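Local coordinates for omega-class glutathione S-transferase (Bombyx mori, PDB 3WD6), which binds glutathione and probably works as a glutathione transferase and as a glutathione-dependent dehydroascorbate reductase, at residues 58-63 and 76-81; 33-38 and 232-237; 45-50 and 94-99. All coordinates share one frame; numbering follows the deposited sequence.

Overall arrangement
The three contacts tie together a glutathione S-transferase whose thioredoxin-like domain binds glutathione. Contact 1 (58-63 with 76-81) grips the cysteinyl unit of the ligand through the backbone of Val78, and contact 2 (33-38 with 232-237) brings Cys38 to its thiol end. Their centres are about 12 Å apart, and strand 31-34 of contact 2 lies in the sheet between strands 56-60 and 80-82 of contact 1. Contact 3 (45-50 with 94-99) pairs two helices of the same domain, its centre about 16 Å from that of contact 1 and 20 Å from that of contact 2. The Val96 side chain is about 9 Å from glutathione, so contact 3 lies near the site, not in it. Ile81 packs against Leu99, joining contacts 1 and 3.

Contact 1 (58-63 and 76-81); sequences VNIDLI and AKVPAI. With GSH (glutathione), chain J.
Val78 O, on the residue whose side chain packs against Ile60 and Leu62, accepts a hydrogen bond from glutathione N2 at 2.9 Å. In return Val78 N donates to the ligand's O2 at 3.0 Å, with an N-H...O angle of 160°. The cysteinyl unit of glutathione is thus gripped at both its amide nitrogen and its carbonyl oxygen, much as an added strand would be. The aliphatic part of Lys77 lies alongside, CB 3.5 Å from the ligand's O2. This is the cis-proline loop of the thioredoxin fold: the peptide bond from Val78 to Pro79 is cis, and it presents the valine backbone to the substrate. The two methyls of Val78 divide the work. CG1 meets Ile60 CG1 at 4.3 Å, whereas CG2 lies between Leu62 and the ligand, 4.2 Å from Leu62 CD1 and 3.6 Å from glutathione O2, so a beta-branched residue suits a place with several neighbours. Leu62, with CG anti to its carbonyl carbon (chi1 -66°), reaches over to the ligand as well, CD1 coming within 3.6 Å of the ligand's CB2. Just before it, Asp61 OD1 accepts from Ile63 N at 3.0 Å in an Asx turn, while Asp61 OD2 forms a salt bridge with Arg243.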
loop_
_atom_site.group_PDB
_atom_site.type_symbol
_atom_site.label_atom_id
_atom_site.label_comp_id
_atom_site.label_asym_id
_atom_site.label_seq_id
_atom_site.Cartn_x
_atom_site.Cartn_y
_atom_site.Cartn_z
ATOM N N VAL A 58 10.858 10.071 4.469
ATOM C CA VAL A 58 11.063 10.247 5.904
ATOM C C VAL A 58 10.160 9.268 6.653
ATOM O O VAL A 58 8.935 9.353 6.557
ATOM C CB VAL A 58 10.781 11.703 6.376
ATOM C CG1 VAL A 58 10.791 11.767 7.919
ATOM C CG2 VAL A 58 11.818 12.657 5.801
ATOM N N ASN A 59 10.757 8.323 7.375
ATOM C CA ASN A 59 9.970 7.303 8.077
ATOM C C ASN A 59 9.523 7.730 9.468
ATOM O O ASN A 59 10.268 8.389 10.194
ATOM C CB ASN A 59 10.723 5.981 8.109
ATOM C CG ASN A 59 10.719 5.303 6.762
ATOM O OD1 ASN A 59 9.716 5.365 6.026
ATOM N ND2 ASN A 59 11.836 4.666 6.412
ATOM N N ILE A 60 8.302 7.368 9.835
ATOM C CA ILE A 60 7.716 7.858 11.081
ATOM C C ILE A 60 7.329 6.727 12.010
ATOM O O ILE A 60 6.552 5.851 11.627
ATOM C CB ILE A 60 6.426 8.662 10.826
ATOM C CG1 ILE A 60 6.693 9.880 9.921
ATOM C CG2 ILE A 60 5.796 9.041 12.133
ATOM C CD1 ILE A 60 7.630 10.929 10.503
ATOM N N ASP A 61 7.868 6.765 13.229
ATOM C CA ASP A 61 7.457 5.878 14.319
ATOM C C ASP A 61 6.026 6.245 14.732
ATOM O O ASP A 61 5.778 7.353 15.208
ATOM C CB ASP A 61 8.426 6.047 15.493
ATOM C CG ASP A 61 8.215 5.021 16.582
ATOM O OD1 ASP A 61 7.067 4.885 17.048
ATOM O OD2 ASP A 61 9.198 4.352 16.977
ATOM N N LEU A 62 5.083 5.329 14.532
ATOM C CA LEU A 62 3.665 5.631 14.737
ATOM C C LEU A 62 3.184 5.336 16.151
ATOM O O LEU A 62 2.008 5.517 16.468
ATOM C CB LEU A 62 2.810 4.820 13.766
ATOM C CG LEU A 62 2.956 5.148 12.293
ATOM C CD1 LEU A 62 2.003 4.271 11.504
ATOM C CD2 LEU A 62 2.671 6.634 12.040
ATOM N N ILE A 63 4.087 4.839 16.981
ATOM C CA ILE A 63 3.769 4.518 18.358
ATOM C C ILE A 63 4.156 5.732 19.175
ATOM O O ILE A 63 3.418 6.168 20.065
ATOM C CB ILE A 63 4.569 3.284 18.839
ATOM C CG1 ILE A 63 4.044 2.011 18.159
ATOM C CG2 ILE A 63 4.510 3.158 20.367
ATOM C CD1 ILE A 63 2.612 1.696 18.498
ATOM N N ALA A 76 -2.495 13.123 11.788
ATOM C CA ALA A 76 -1.418 12.303 12.364
ATOM C C ALA A 76 -1.280 10.911 11.701
ATOM O O ALA A 76 -0.937 9.923 12.352
ATOM C CB ALA A 76 -1.566 12.182 13.895
ATOM N N LYS A 77 -1.519 10.856 10.396
ATOM C CA LYS A 77 -1.394 9.609 9.652
ATOM C C LYS A 77 -0.308 9.669 8.589
ATOM O O LYS A 77 0.157 10.768 8.215
ATOM C CB LYS A 77 -2.727 9.245 8.995
ATOM C CG LYS A 77 -3.752 8.693 9.969
ATOM C CD LYS A 77 -5.134 8.658 9.341
ATOM C CE LYS A 77 -6.178 8.279 10.374
ATOM N NZ LYS A 77 -7.562 8.326 9.812
ATOM N N VAL A 78 0.094 8.483 8.120
ATOM C CA VAL A 78 0.889 8.362 6.889
ATOM C C VAL A 78 0.021 7.679 5.837
ATOM O O VAL A 78 -0.895 6.926 6.186
ATOM C CB VAL A 78 2.179 7.544 7.106
ATOM C CG1 VAL A 78 3.203 8.349 7.904
ATOM C CG2 VAL A 78 1.865 6.212 7.786
ATOM N N PRO A 79 0.290 7.928 4.547
ATOM C CA PRO A 79 1.343 8.825 4.051
ATOM C C PRO A 79 0.931 10.307 4.039
ATOM O O PRO A 79 -0.263 10.683 4.124
ATOM C CB PRO A 79 1.487 8.389 2.584
ATOM C CG PRO A 79 0.026 8.051 2.183
ATOM C CD PRO A 79 -0.521 7.351 3.446
ATOM N N ALA A 80 1.952 11.145 3.924
ATOM C CA ALA A 80 1.776 12.516 3.481
ATOM C C ALA A 80 2.929 12.858 2.527
ATOM O O ALA A 80 4.077 12.421 2.758
ATOM C CB ALA A 80 1.763 13.472 4.665
ATOM N N ILE A 81 2.636 13.618 1.467
ATOM C CA ILE A 81 3.702 14.158 0.637
ATOM C C ILE A 81 3.892 15.665 0.887
ATOM O O ILE A 81 2.931 16.389 1.193
ATOM C CB ILE A 81 3.489 13.870 -0.885
ATOM C CG1 ILE A 81 2.303 14.667 -1.434
ATOM C CG2 ILE A 81 3.296 12.380 -1.129
ATOM C CD1 ILE A 81 2.024 14.405 -2.927
HETATM N N1 GSH J . -7.245 6.922 4.891
HETATM C CA1 GSH J . -5.804 7.081 5.119
HETATM C C1 GSH J . -4.998 6.970 3.829
HETATM O O11 GSH J . -3.871 7.572 3.689
HETATM O O12 GSH J . -5.480 6.285 2.861
HETATM C CB1 GSH J . -5.364 6.048 6.148
HETATM C CG1 GSH J . -3.899 5.840 6.361
HETATM C CD1 GSH J . -3.525 5.116 7.630
HETATM O OE1 GSH J . -4.345 4.466 8.270
HETATM N N2 GSH J . -2.180 5.179 8.115
HETATM C CA2 GSH J . -1.887 4.475 9.368
HETATM C C2 GSH J . -1.549 5.517 10.413
HETATM O O2 GSH J . -0.828 6.457 10.097
HETATM C CB2 GSH J . -0.716 3.577 9.180
HETATM S SG2 GSH J . -0.958 2.040 8.366
HETATM N N3 GSH J . -2.060 5.388 11.760
HETATM C CA3 GSH J . -1.724 6.395 12.768
HETATM C C3 GSH J . -1.705 5.928 14.169
HETATM O O31 GSH J . -0.917 5.004 14.507
HETATM O O32 GSH J . -2.465 6.463 15.014
#

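Contact 2 (33-38 and 232-237); sequences YNMRYC and AKFHEA. With GSH (glutathione), chain J.
The rings of Tyr37 and Phe234 stack face to face, centroids 3.9 Å apart and planes only 8° from parallel, slightly displaced so that Tyr37 CG sits over the centre of the phenylalanine ring. Phe234 has CG anti to the backbone N (chi1 -174°), which sends its ring away from helix 228-240 to lie flat against the tyrosine. On the opposite face of the Tyr37 ring Arg36 CG rests toward the rim.

A CH-pi contact adds to the stack: Tyr37 CB stands over the Phe234 ring, 3.8 Å from its centroid, and approaches Phe234 CE2 to 3.4 Å. Among the purely apolar touches, Met35 CE reaches Phe234 CZ at 4.3 Å, the methyl of the flexible thioether approaching the ring at a slant. With an alanine here instead of Phe234, the Tyr37 ring would probably lose its stacking partner on one face, and the Met35 methyl its aromatic neighbour.

Polar bonds within 33-38 hold the turn that carries Tyr37. Cys38 N donates to Met35 O at 2.7 Å, closing a type I beta turn, and Tyr37 N makes a weak bond to Met35 SD at 3.4 Å. Cys38, a glutathione-binding residue, occupies the N-cap position of helix 39-51, its side chain capping a backbone N of that helix. Tyr37 O is taken by Arg188.

The turn that places Cys38 thus also presents a broad aromatic face to the helical C-terminal part of the chain. Because the interface lacks any hydrogen bond between the two segments, it depends on shape and dispersion, with two flat rings well suited to a buried place.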
loop_
_atom_site.group_PDB
_atom_site.type_symbol
_atom_site.label_atom_id
_atom_site.label_comp_id
_atom_site.label_asym_id
_atom_site.label_seq_id
_atom_site.Cartn_x
_atom_site.Cartn_y
_atom_site.Cartn_z
ATOM N N TYR A 33 6.251 11.410 3.816
ATOM C CA TYR A 33 6.197 10.942 5.207
ATOM C C TYR A 33 5.561 9.556 5.199
ATOM O O TYR A 33 4.396 9.387 4.801
ATOM C CB TYR A 33 5.449 11.933 6.132
ATOM C CG TYR A 33 6.191 13.246 6.193
ATOM C CD1 TYR A 33 7.282 13.403 7.037
ATOM C CD2 TYR A 33 5.850 14.310 5.353
ATOM C CE1 TYR A 33 7.997 14.586 7.074
ATOM C CE2 TYR A 33 6.567 15.506 5.385
ATOM C CZ TYR A 33 7.638 15.631 6.247
ATOM O OH TYR A 33 8.367 16.796 6.289
ATOM N N ASN A 34 6.339 8.567 5.630
ATOM C CA ASN A 34 6.021 7.163 5.388
ATOM C C ASN A 34 6.172 6.344 6.662
ATOM O O ASN A 34 6.760 6.833 7.643
ATOM C CB ASN A 34 7.035 6.655 4.348
ATOM C CG ASN A 34 6.777 5.231 3.893
ATOM O OD1 ASN A 34 5.652 4.861 3.523
ATOM N ND2 ASN A 34 7.838 4.418 3.899
ATOM N N MET A 35 5.640 5.118 6.666
ATOM C CA MET A 35 6.239 4.085 7.508
ATOM C C MET A 35 6.284 2.770 6.747
ATOM O O MET A 35 5.319 2.394 6.076
ATOM C CB MET A 35 5.629 3.990 8.902
ATOM C CG MET A 35 4.565 2.975 9.065
ATOM S SD MET A 35 5.130 1.327 9.612
ATOM C CE MET A 35 3.491 0.691 10.043
ATOM N N ARG A 36 7.438 2.106 6.846
ATOM C CA ARG A 36 7.860 1.073 5.902
ATOM C C ARG A 36 6.809 -0.024 5.712
ATOM O O ARG A 36 6.675 -0.590 4.616
ATOM C CB ARG A 36 9.219 0.484 6.329
ATOM C CG ARG A 36 9.833 -0.539 5.356
ATOM C CD ARG A 36 10.511 0.145 4.176
ATOM N NE ARG A 36 11.077 -0.811 3.216
ATOM C CZ ARG A 36 10.357 -1.610 2.420
ATOM N NH1 ARG A 36 9.019 -1.609 2.476
ATOM N NH2 ARG A 36 10.982 -2.414 1.563
ATOM N N TYR A 37 6.046 -0.294 6.768
ATOM C CA TYR A 37 5.114 -1.412 6.785
ATOM C C TYR A 37 3.690 -0.915 6.594
ATOM O O TYR A 37 2.740 -1.701 6.622
ATOM C CB TYR A 37 5.283 -2.191 8.112
ATOM C CG TYR A 37 6.724 -2.626 8.303
ATOM C CD1 TYR A 37 7.177 -3.853 7.828
ATOM C CD2 TYR A 37 7.643 -1.779 8.893
ATOM C CE1 TYR A 37 8.517 -4.231 7.970
ATOM C CE2 TYR A 37 8.965 -2.142 9.041
ATOM C CZ TYR A 37 9.405 -3.358 8.571
ATOM O OH TYR A 37 10.743 -3.694 8.740
ATOM N N CYS A 38 3.530 0.393 6.394
ATOM C CA CYS A 38 2.191 0.919 6.161
ATOM C C CYS A 38 1.688 0.655 4.727
ATOM O O CYS A 38 2.243 1.188 3.750
ATOM C CB CYS A 38 2.105 2.414 6.496
ATOM S SG CYS A 38 0.433 3.075 6.174
ATOM N N ALA A 232 6.452 -11.261 8.233
ATOM C CA ALA A 232 5.893 -12.144 9.252
ATOM C C ALA A 232 6.423 -11.799 10.640
ATOM O O ALA A 232 5.651 -11.781 11.598
ATOM C CB ALA A 232 6.174 -13.604 8.923
ATOM N N LYS A 233 7.727 -11.537 10.756
ATOM C CA LYS A 233 8.283 -11.125 12.044
ATOM C C LYS A 233 7.551 -9.876 12.523
ATOM O O LYS A 233 7.019 -9.829 13.643
ATOM C CB LYS A 233 9.777 -10.830 11.947
ATOM C CG LYS A 233 10.560 -11.220 13.216
ATOM C CD LYS A 233 11.787 -10.324 13.474
ATOM C CE LYS A 233 13.108 -11.032 13.171
ATOM N NZ LYS A 233 14.194 -10.597 14.106
ATOM N N PHE A 234 7.505 -8.866 11.659
ATOM C CA PHE A 234 6.835 -7.620 11.998
ATOM C C PHE A 234 5.407 -7.866 12.489
ATOM O O PHE A 234 5.036 -7.446 13.589
ATOM C CB PHE A 234 6.843 -6.666 10.802
ATOM C CG PHE A 234 6.287 -5.314 11.115
ATOM C CD1 PHE A 234 7.068 -4.367 11.779
ATOM C CD2 PHE A 234 4.978 -4.995 10.774
ATOM C CE1 PHE A 234 6.561 -3.110 12.090
ATOM C CE2 PHE A 234 4.461 -3.748 11.077
ATOM C CZ PHE A 234 5.261 -2.795 11.738
ATOM N N HIS A 235 4.603 -8.536 11.669
ATOM C CA HIS A 235 3.230 -8.857 12.050
ATOM C C HIS A 235 3.167 -9.545 13.409
ATOM O O HIS A 235 2.194 -9.363 14.156
ATOM C CB HIS A 235 2.571 -9.762 11.002
ATOM C CG HIS A 235 2.267 -9.068 9.711
ATOM N ND1 HIS A 235 2.063 -9.756 8.532
ATOM C CD2 HIS A 235 2.123 -7.753 9.415
ATOM C CE1 HIS A 235 1.812 -8.890 7.564
ATOM N NE2 HIS A 235 1.842 -7.670 8.069
ATOM N N GLU A 236 4.196 -10.340 13.718
ATOM C CA GLU A 236 4.216 -11.098 14.963
ATOM C C GLU A 236 4.030 -10.167 16.160
ATOM O O GLU A 236 3.206 -10.442 17.035
ATOM C CB GLU A 236 5.494 -11.934 15.096
ATOM C CG GLU A 236 5.431 -12.991 16.192
ATOM C CD GLU A 236 4.269 -13.983 16.012
ATOM O OE1 GLU A 236 3.092 -13.597 16.235
ATOM O OE2 GLU A 236 4.536 -15.156 15.650
ATOM N N ALA A 237 4.760 -9.053 16.183
ATOM C CA ALA A 237 4.614 -8.088 17.267
ATOM C C ALA A 237 3.152 -7.776 17.561
ATOM O O ALA A 237 2.755 -7.718 18.720
ATOM C CB ALA A 237 5.376 -6.805 16.972
HETATM N N1 GSH J . -7.245 6.922 4.891
HETATM C CA1 GSH J . -5.804 7.081 5.119
HETATM C C1 GSH J . -4.998 6.970 3.829
HETATM O O11 GSH J . -3.871 7.572 3.689
HETATM O O12 GSH J . -5.480 6.285 2.861
HETATM C CB1 GSH J . -5.364 6.048 6.148
HETATM C CG1 GSH J . -3.899 5.840 6.361
HETATM C CD1 GSH J . -3.525 5.116 7.630
HETATM O OE1 GSH J . -4.345 4.466 8.270
HETATM N N2 GSH J . -2.180 5.179 8.115
HETATM C CA2 GSH J . -1.887 4.475 9.368
HETATM C C2 GSH J . -1.549 5.517 10.413
HETATM O O2 GSH J . -0.828 6.457 10.097
HETATM C CB2 GSH J . -0.716 3.577 9.180
HETATM S SG2 GSH J . -0.958 2.040 8.366
HETATM N N3 GSH J . -2.060 5.388 11.760
HETATM C CA3 GSH J . -1.724 6.395 12.768
HETATM C C3 GSH J . -1.705 5.928 14.169
HETATM O O31 GSH J . -0.917 5.004 14.507
HETATM O O32 GSH J . -2.465 6.463 15.014
#

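Contact 3 (45-50 and 94-99); sequences ILALNA and VTVEYL. With EDO (1,2-ethanediol), chain H.
The helical segments 45-50 and 94-99 run in the same general direction and come closest at Ala47 and Val96, whose CA atoms are 6.4 Å apart. Such a near approach suits an alanine, since only a methyl projects from helix 39-51 at this point, leaving room for the valine branches: Ala47 CB points at the other helix and touches both branches of Val96, CG2 at 3.9 Å and CG1 at 4.0 Å. The valine holds CG1 anti to its backbone N (chi1 170°) and CG2 beside it, so that the methyl of Ala47 meets the fork of its side chain.

Next to this pair, Leu48 meets Leu99, about one turn beyond Val96. Leu48 CD2 lies 3.5 Å from Leu99 CD1, a snug methyl-to-methyl contact, and the side chains cross obliquely. Leu99 CD2 also packs on Ile81 CD1 of the sheet. Here longer side chains bridge a wider spacing than at Ala47, the CA atoms of Leu48 and Leu99 being 7.8 Å apart.

Both helices belong to the thioredoxin-like domain. Val96 extends the apolar layer to Tyr177 and Met181 of helix 177-189, while Thr95 OG1 hydrogen-bonds to Thr44 OG1, a polar link between the helices beside the apolar pairs. With four buried aliphatic residues and no hydrogen bond between the segments themselves, the fit here rests on van der Waals contact and the exclusion of water.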
loop_
_atom_site.group_PDB
_atom_site.type_symbol
_atom_site.label_atom_id
_atom_site.label_comp_id
_atom_site.label_asym_id
_atom_site.label_seq_id
_atom_site.Cartn_x
_atom_site.Cartn_y
_atom_site.Cartn_z
ATOM N N ILE A 45 4.346 5.331 -2.478
ATOM C CA ILE A 45 5.623 4.788 -2.992
ATOM C C ILE A 45 5.482 4.124 -4.373
ATOM O O ILE A 45 6.274 4.390 -5.291
ATOM C CB ILE A 45 6.191 3.706 -2.039
ATOM C CG1 ILE A 45 6.249 4.217 -0.589
ATOM C CG2 ILE A 45 7.535 3.208 -2.533
ATOM C CD1 ILE A 45 7.151 5.423 -0.412
ATOM N N LEU A 46 4.493 3.241 -4.514
ATOM C CA LEU A 46 4.290 2.541 -5.778
ATOM C C LEU A 46 4.101 3.553 -6.895
ATOM O O LEU A 46 4.762 3.483 -7.930
ATOM C CB LEU A 46 3.057 1.619 -5.716
ATOM C CG LEU A 46 3.168 0.441 -4.743
ATOM C CD1 LEU A 46 1.859 -0.309 -4.679
ATOM C CD2 LEU A 46 4.339 -0.494 -5.135
ATOM N N ALA A 47 3.193 4.498 -6.669
ATOM C CA ALA A 47 2.896 5.499 -7.670
ATOM C C ALA A 47 4.177 6.238 -8.041
ATOM O O ALA A 47 4.539 6.330 -9.234
ATOM C CB ALA A 47 1.807 6.465 -7.164
ATOM N N LEU A 48 4.875 6.751 -7.032
ATOM C CA LEU A 48 6.119 7.483 -7.284
ATOM C C LEU A 48 7.137 6.616 -8.032
ATOM O O LEU A 48 7.803 7.098 -8.970
ATOM C CB LEU A 48 6.721 8.001 -5.985
ATOM C CG LEU A 48 5.923 9.082 -5.260
ATOM C CD1 LEU A 48 6.446 9.214 -3.849
ATOM C CD2 LEU A 48 6.036 10.405 -5.976
ATOM N N ASN A 49 7.265 5.346 -7.631
ATOM C CA ASN A 49 8.170 4.440 -8.346
ATOM C C ASN A 49 7.781 4.260 -9.803
ATOM O O ASN A 49 8.605 4.425 -10.700
ATOM C CB ASN A 49 8.229 3.065 -7.679
ATOM C CG ASN A 49 8.933 3.094 -6.329
ATOM O OD1 ASN A 49 9.413 4.145 -5.878
ATOM N ND2 ASN A 49 8.993 1.932 -5.671
ATOM N N ALA A 50 6.523 3.906 -10.040
ATOM C CA ALA A 50 6.083 3.582 -11.390
ATOM C C ALA A 50 6.273 4.779 -12.336
ATOM O O ALA A 50 6.632 4.610 -13.528
ATOM C CB ALA A 50 4.627 3.115 -11.376
ATOM N N VAL A 94 -5.579 10.515 -2.148
ATOM C CA VAL A 94 -5.501 11.919 -2.520
ATOM C C VAL A 94 -4.116 12.235 -3.077
ATOM O O VAL A 94 -3.983 12.947 -4.088
ATOM C CB VAL A 94 -5.823 12.826 -1.338
ATOM C CG1 VAL A 94 -5.581 14.279 -1.704
ATOM C CG2 VAL A 94 -7.276 12.599 -0.899
ATOM N N THR A 95 -3.087 11.686 -2.436
ATOM C CA THR A 95 -1.723 11.945 -2.876
ATOM C C THR A 95 -1.482 11.352 -4.263
ATOM O O THR A 95 -0.918 11.999 -5.151
ATOM C CB THR A 95 -0.709 11.391 -1.888
ATOM O OG1 THR A 95 -0.642 9.964 -2.035
ATOM C CG2 THR A 95 -1.145 11.770 -0.469
ATOM N N VAL A 96 -1.930 10.124 -4.458
ATOM C CA VAL A 96 -1.724 9.472 -5.747
ATOM C C VAL A 96 -2.449 10.183 -6.887
ATOM O O VAL A 96 -1.904 10.286 -7.990
ATOM C CB VAL A 96 -2.089 7.978 -5.697
ATOM C CG1 VAL A 96 -2.094 7.386 -7.093
ATOM C CG2 VAL A 96 -1.108 7.252 -4.775
ATOM N N GLU A 97 -3.659 10.682 -6.629
ATOM C CA GLU A 97 -4.417 11.392 -7.671
ATOM C C GLU A 97 -3.737 12.730 -8.031
ATOM O O GLU A 97 -3.661 13.106 -9.203
ATOM C CB GLU A 97 -5.903 11.546 -7.286
ATOM C CG GLU A 97 -6.658 10.182 -7.201
ATOM C CD GLU A 97 -8.013 10.214 -6.419
ATOM O OE1 GLU A 97 -8.518 11.317 -6.067
ATOM O OE2 GLU A 97 -8.585 9.115 -6.162
ATOM N N TYR A 98 -3.210 13.425 -7.024
ATOM C CA TYR A 98 -2.385 14.614 -7.258
ATOM C C TYR A 98 -1.138 14.357 -8.139
ATOM O O TYR A 98 -0.863 15.127 -9.078
ATOM C CB TYR A 98 -1.952 15.240 -5.934
ATOM C CG TYR A 98 -1.088 16.465 -6.125
ATOM C CD1 TYR A 98 0.288 16.350 -6.229
ATOM C CD2 TYR A 98 -1.655 17.739 -6.226
ATOM C CE1 TYR A 98 1.091 17.463 -6.404
ATOM C CE2 TYR A 98 -0.861 18.865 -6.410
ATOM C CZ TYR A 98 0.517 18.717 -6.501
ATOM O OH TYR A 98 1.329 19.823 -6.681
ATOM N N LEU A 99 -0.382 13.301 -7.832
ATOM C CA LEU A 99 0.810 12.982 -8.607
ATOM C C LEU A 99 0.440 12.644 -10.048
ATOM O O LEU A 99 1.147 13.035 -10.991
ATOM C CB LEU A 99 1.616 11.847 -7.959
ATOM C CG LEU A 99 2.185 12.180 -6.564
ATOM C CD1 LEU A 99 2.565 10.898 -5.766
ATOM C CD2 LEU A 99 3.368 13.156 -6.670
HETATM C C1 EDO H . 11.824 5.899 -8.683
HETATM O O1 EDO H . 10.847 6.963 -8.569
HETATM C C2 EDO H . 12.539 5.668 -7.343
HETATM O O2 EDO H . 12.883 4.281 -7.161
#